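Local coordinates for protein ribonuclease (PDB 2ZPO) that probably cleaves RNA on the 3' side of pyrimidine nucleotides, acting as an endonuclease of the pancreatic ribonuclease family, at residues A[75-80]-A[97-103]. Numbering follows the deposited sequence.
Sequences SFALTT and GTSTQRI. With SO4 (sulfate ion), chain D.
Leu78 touches the side chains of Ser99, Gln101 and Ile103, alternate residues of the neighbouring strand. Leu78 CB lies 3.8 Å from Ser99 OG. CG stands beside the backbone N and anti to the carbonyl carbon (chi1 -53°), which brings both methyls to Ile103 CG2. Leu78 CD1 also meets Gln101 CB at 3.9 Å. Leu78 CD2 packs on Ile103 CG2 at 3.8 Å. Tyr115 and Ala118 of strand 111-118 and Val47 of strand 43-47 also touch the buried Leu78. Ile103 uses its other branch on Phe76: Ile103 CG1 approaches Phe76 CD1 at 3.9 Å, and the two side chains cross at about a right angle.

Two backbone hydrogen bonds join each of the antiparallel pairs Phe76–Gln101, Leu78–Ser99 and Thr80–Gly97. The Phe76 N to Gln101 O bond is nearly straight at hydrogen (170°), but the donor sits well above the carbonyl plane. A water bridges Thr80 OG1 and Ser99 OG, and bonds weakly to Gly97 O.

Thr79 and Thr98 lie side by side, with Thr79 OG1 3.6 Å from Thr98 CG2. Thr79 OG1 is hydrogen-bonded to His48 NE2 and Arg16 NH2. Thr98 OG1 donates a hydrogen bond to sulfate O3 at 2.7 Å, and Thr98 N donates one to O2. The sulfate, also bound by Thr22 OG1, is probably from the crystallisation liquor. The paired segments form the middle of the long, twisted beta hairpin 69-83/94-108, characteristic of the ribonuclease A fold.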
ATOM      1  N   SER A  75       8.875  10.898   4.133  1.00 16.15           N
ATOM      2  CA  SER A  75       7.695  10.934   3.283  1.00 16.27           C
ATOM      3  C   SER A  75       7.999  10.057   2.060  1.00 16.46           C
ATOM      4  O   SER A  75       9.172   9.951   1.624  1.00 18.20           O
ATOM      5  CB  SER A  75       7.402  12.374   2.839  1.00 16.77           C
ATOM      6  OG  SER A  75       6.851  13.152   3.908  1.00 20.48           O
ATOM      7  N   PHE A  76       6.969   9.387   1.548  1.00 14.93           N
ATOM      8  CA  PHE A  76       7.092   8.483   0.414  1.00 13.91           C
ATOM      9  C   PHE A  76       6.140   8.874  -0.705  1.00 14.06           C
ATOM     10  O   PHE A  76       5.079   9.400  -0.426  1.00 14.22           O
ATOM     11  CB  PHE A  76       6.736   7.047   0.840  1.00 14.35           C
ATOM     12  CG  PHE A  76       7.676   6.468   1.854  1.00 13.17           C
ATOM     13  CD1 PHE A  76       7.330   6.429   3.193  1.00 16.57           C
ATOM     14  CD2 PHE A  76       8.942   6.005   1.474  1.00 18.37           C
ATOM     15  CE1 PHE A  76       8.211   5.906   4.143  1.00 17.04           C
ATOM     16  CE2 PHE A  76       9.821   5.489   2.435  1.00 13.85           C
ATOM     17  CZ  PHE A  76       9.436   5.415   3.764  1.00 12.89           C
ATOM     18  N   ALA A  77       6.547   8.622  -1.956  1.00 14.39           N
ATOM     19  CA  ALA A  77       5.605   8.686  -3.077  1.00 13.89           C
ATOM     20  C   ALA A  77       4.572   7.566  -2.867  1.00 14.14           C
ATOM     21  O   ALA A  77       4.928   6.404  -2.624  1.00 15.29           O
ATOM     22  CB  ALA A  77       6.330   8.479  -4.393  1.00 14.81           C
ATOM     23  N   LEU A  78       3.293   7.913  -2.989  1.00 13.78           N
ATOM     24  CA  LEU A  78       2.165   6.989  -2.781  1.00 14.24           C
ATOM     25  C   LEU A  78       1.161   7.081  -3.904  1.00 15.25           C
ATOM     26  O   LEU A  78       0.969   8.159  -4.484  1.00 14.78           O
ATOM     27  CB  LEU A  78       1.416   7.344  -1.493  1.00 14.02           C
ATOM     28  CG  LEU A  78       2.186   7.459  -0.190  1.00 13.83           C
ATOM     29  CD1 LEU A  78       1.236   7.836   0.915  1.00 17.30           C
ATOM     30  CD2 LEU A  78       2.899   6.142   0.155  1.00 14.79           C
ATOM     31  N   THR A  79       0.527   5.955  -4.217  1.00 14.54           N
ATOM     32  CA  THR A  79      -0.695   5.991  -5.018  1.00 15.07           C
ATOM     33  C   THR A  79      -1.778   5.285  -4.219  1.00 16.04           C
ATOM     34  O   THR A  79      -1.581   4.147  -3.745  1.00 15.53           O
ATOM     35  CB  THR A  79      -0.522   5.287  -6.369  1.00 15.88           C
ATOM     36  OG1 THR A  79       0.595   5.879  -7.044  1.00 15.01           O
ATOM     37  CG2 THR A  79      -1.796   5.439  -7.250  1.00 15.16           C
ATOM     38  N   THR A  80      -2.916   5.955  -4.090  1.00 17.09           N
ATOM     39  CA  THR A  80      -4.045   5.436  -3.323  1.00 18.27           C
ATOM     40  C   THR A  80      -5.181   5.151  -4.279  1.00 18.74           C
ATOM     41  O   THR A  80      -5.567   6.023  -5.065  1.00 19.12           O
ATOM     42  CB  THR A  80      -4.456   6.405  -2.174  1.00 19.15           C
ATOM     43  OG1 THR A  80      -3.295   6.725  -1.396  1.00 21.68           O
ATOM     44  CG2 THR A  80      -5.465   5.756  -1.289  1.00 21.13           C
ATOM     45  N   GLY A  97      -5.498   8.604  -6.568  1.00 19.95           N
ATOM     46  CA  GLY A  97      -4.754   9.847  -6.456  1.00 19.07           C
ATOM     47  C   GLY A  97      -3.318   9.520  -6.099  1.00 18.66           C
ATOM     48  O   GLY A  97      -3.026   8.418  -5.636  1.00 17.69           O
ATOM     49  N   THR A  98      -2.416  10.482  -6.309  1.00 17.71           N
ATOM     50  CA  THR A  98      -1.041  10.331  -5.854  1.00 17.61           C
ATOM     51  C   THR A  98      -0.696  11.422  -4.838  1.00 17.83           C
ATOM     52  O   THR A  98      -1.334  12.489  -4.790  1.00 18.12           O
ATOM     53  CB  THR A  98      -0.037  10.333  -7.023  1.00 17.58           C
ATOM     54  OG1 THR A  98      -0.081  11.593  -7.723  1.00 18.47           O
ATOM     55  CG2 THR A  98      -0.342   9.216  -8.013  1.00 18.27           C
ATOM     56  N   SER A  99       0.299  11.147  -3.999  1.00 16.73           N
ATOM     57  CA  SER A  99       0.738  12.122  -2.991  1.00 16.56           C
ATOM     58  C   SER A  99       2.154  11.783  -2.557  1.00 16.53           C
ATOM     59  O   SER A  99       2.754  10.797  -3.047  1.00 15.95           O
ATOM     60  CB  SER A  99      -0.189  12.104  -1.775  1.00 17.61           C
ATOM     61  OG  SER A  99      -0.199  10.796  -1.223  1.00 18.30           O
ATOM     62  N   THR A 100       2.700  12.615  -1.671  1.00 15.12           N
ATOM     63  CA  THR A 100       3.991  12.357  -1.036  1.00 15.35           C
ATOM     64  C   THR A 100       3.800  12.613   0.459  1.00 15.60           C
ATOM     65  O   THR A 100       3.616  13.774   0.882  1.00 16.10           O
ATOM     66  CB  THR A 100       5.122  13.243  -1.628  1.00 14.78           C
ATOM     67  OG1 THR A 100       5.055  13.224  -3.067  1.00 15.67           O
ATOM     68  CG2 THR A 100       6.485  12.718  -1.214  1.00 15.42           C
ATOM     69  N   GLN A 101       3.808  11.535   1.252  1.00 14.58           N
ATOM     70  CA  GLN A 101       3.330  11.596   2.632  1.00 14.65           C
ATOM     71  C   GLN A 101       4.103  10.604   3.480  1.00 13.89           C
ATOM     72  O   GLN A 101       4.529   9.556   2.965  1.00 13.62           O
ATOM     73  CB  GLN A 101       1.853  11.216   2.682  1.00 14.51           C
ATOM     74  CG  GLN A 101       0.908  12.213   1.987  1.00 18.17           C
ATOM     75  CD  GLN A 101      -0.524  11.864   2.256  1.00 21.15           C
ATOM     76  OE1 GLN A 101      -1.076  12.223   3.302  1.00 26.79           O
ATOM     77  NE2 GLN A 101      -1.120  11.108   1.355  1.00 21.74           N
ATOM     78  N   ARG A 102       4.290  10.953   4.757  1.00 13.50           N
ATOM     79  CA  ARG A 102       4.726   9.939   5.730  1.00 12.31           C
ATOM     80  C   ARG A 102       3.607   8.912   5.883  1.00 12.53           C
ATOM     81  O   ARG A 102       2.430   9.174   5.593  1.00 12.69           O
ATOM     82  CB  ARG A 102       5.090  10.564   7.092  1.00 12.59           C
ATOM     83  CG  ARG A 102       6.262  11.572   7.006  1.00 16.53           C
ATOM     84  CD  ARG A 102       6.398  12.416   8.280  1.00 18.94           C
ATOM     85  NE  ARG A 102       6.568  11.613   9.477  1.00 22.11           N
ATOM     86  CZ  ARG A 102       5.810  11.661  10.571  1.00 22.65           C
ATOM     87  NH1 ARG A 102       4.799  12.515  10.674  1.00 24.88           N
ATOM     88  NH2 ARG A 102       6.101  10.866  11.591  1.00 23.00           N
ATOM     89  N   ILE A 103       3.984   7.724   6.334  1.00 11.23           N
ATOM     90  CA  ILE A 103       3.015   6.634   6.470  1.00 11.73           C
ATOM     91  C   ILE A 103       3.084   5.976   7.846  1.00 12.19           C
ATOM     92  O   ILE A 103       4.135   5.996   8.513  1.00 11.96           O
ATOM     93  CB  ILE A 103       3.170   5.538   5.356  1.00 12.35           C
ATOM     94  CG1 ILE A 103       4.545   4.853   5.416  1.00 10.70           C
ATOM     95  CG2 ILE A 103       2.891   6.153   3.974  1.00 11.54           C
ATOM     96  CD1 ILE A 103       4.714   3.639   4.489  1.00 12.00           C
TER
HETATM   97  S   SO4 D 122      -2.839  12.313  -9.677  1.00 36.84           S
HETATM   98  O1  SO4 D 122      -3.833  11.271  -9.969  1.00 34.69           O
HETATM   99  O2  SO4 D 122      -2.962  12.785  -8.280  1.00 35.37           O
HETATM  100  O3  SO4 D 122      -1.509  11.792  -9.965  1.00 33.40           O
HETATM  101  O4  SO4 D 122      -3.076  13.462 -10.565  1.00 36.49           O
HETATM  102  O   HOH W   1       4.692  14.975   3.847  1.00 31.57           O
HETATM  103  O   HOH W   2      -2.018   9.054  -2.525  1.00 23.80           O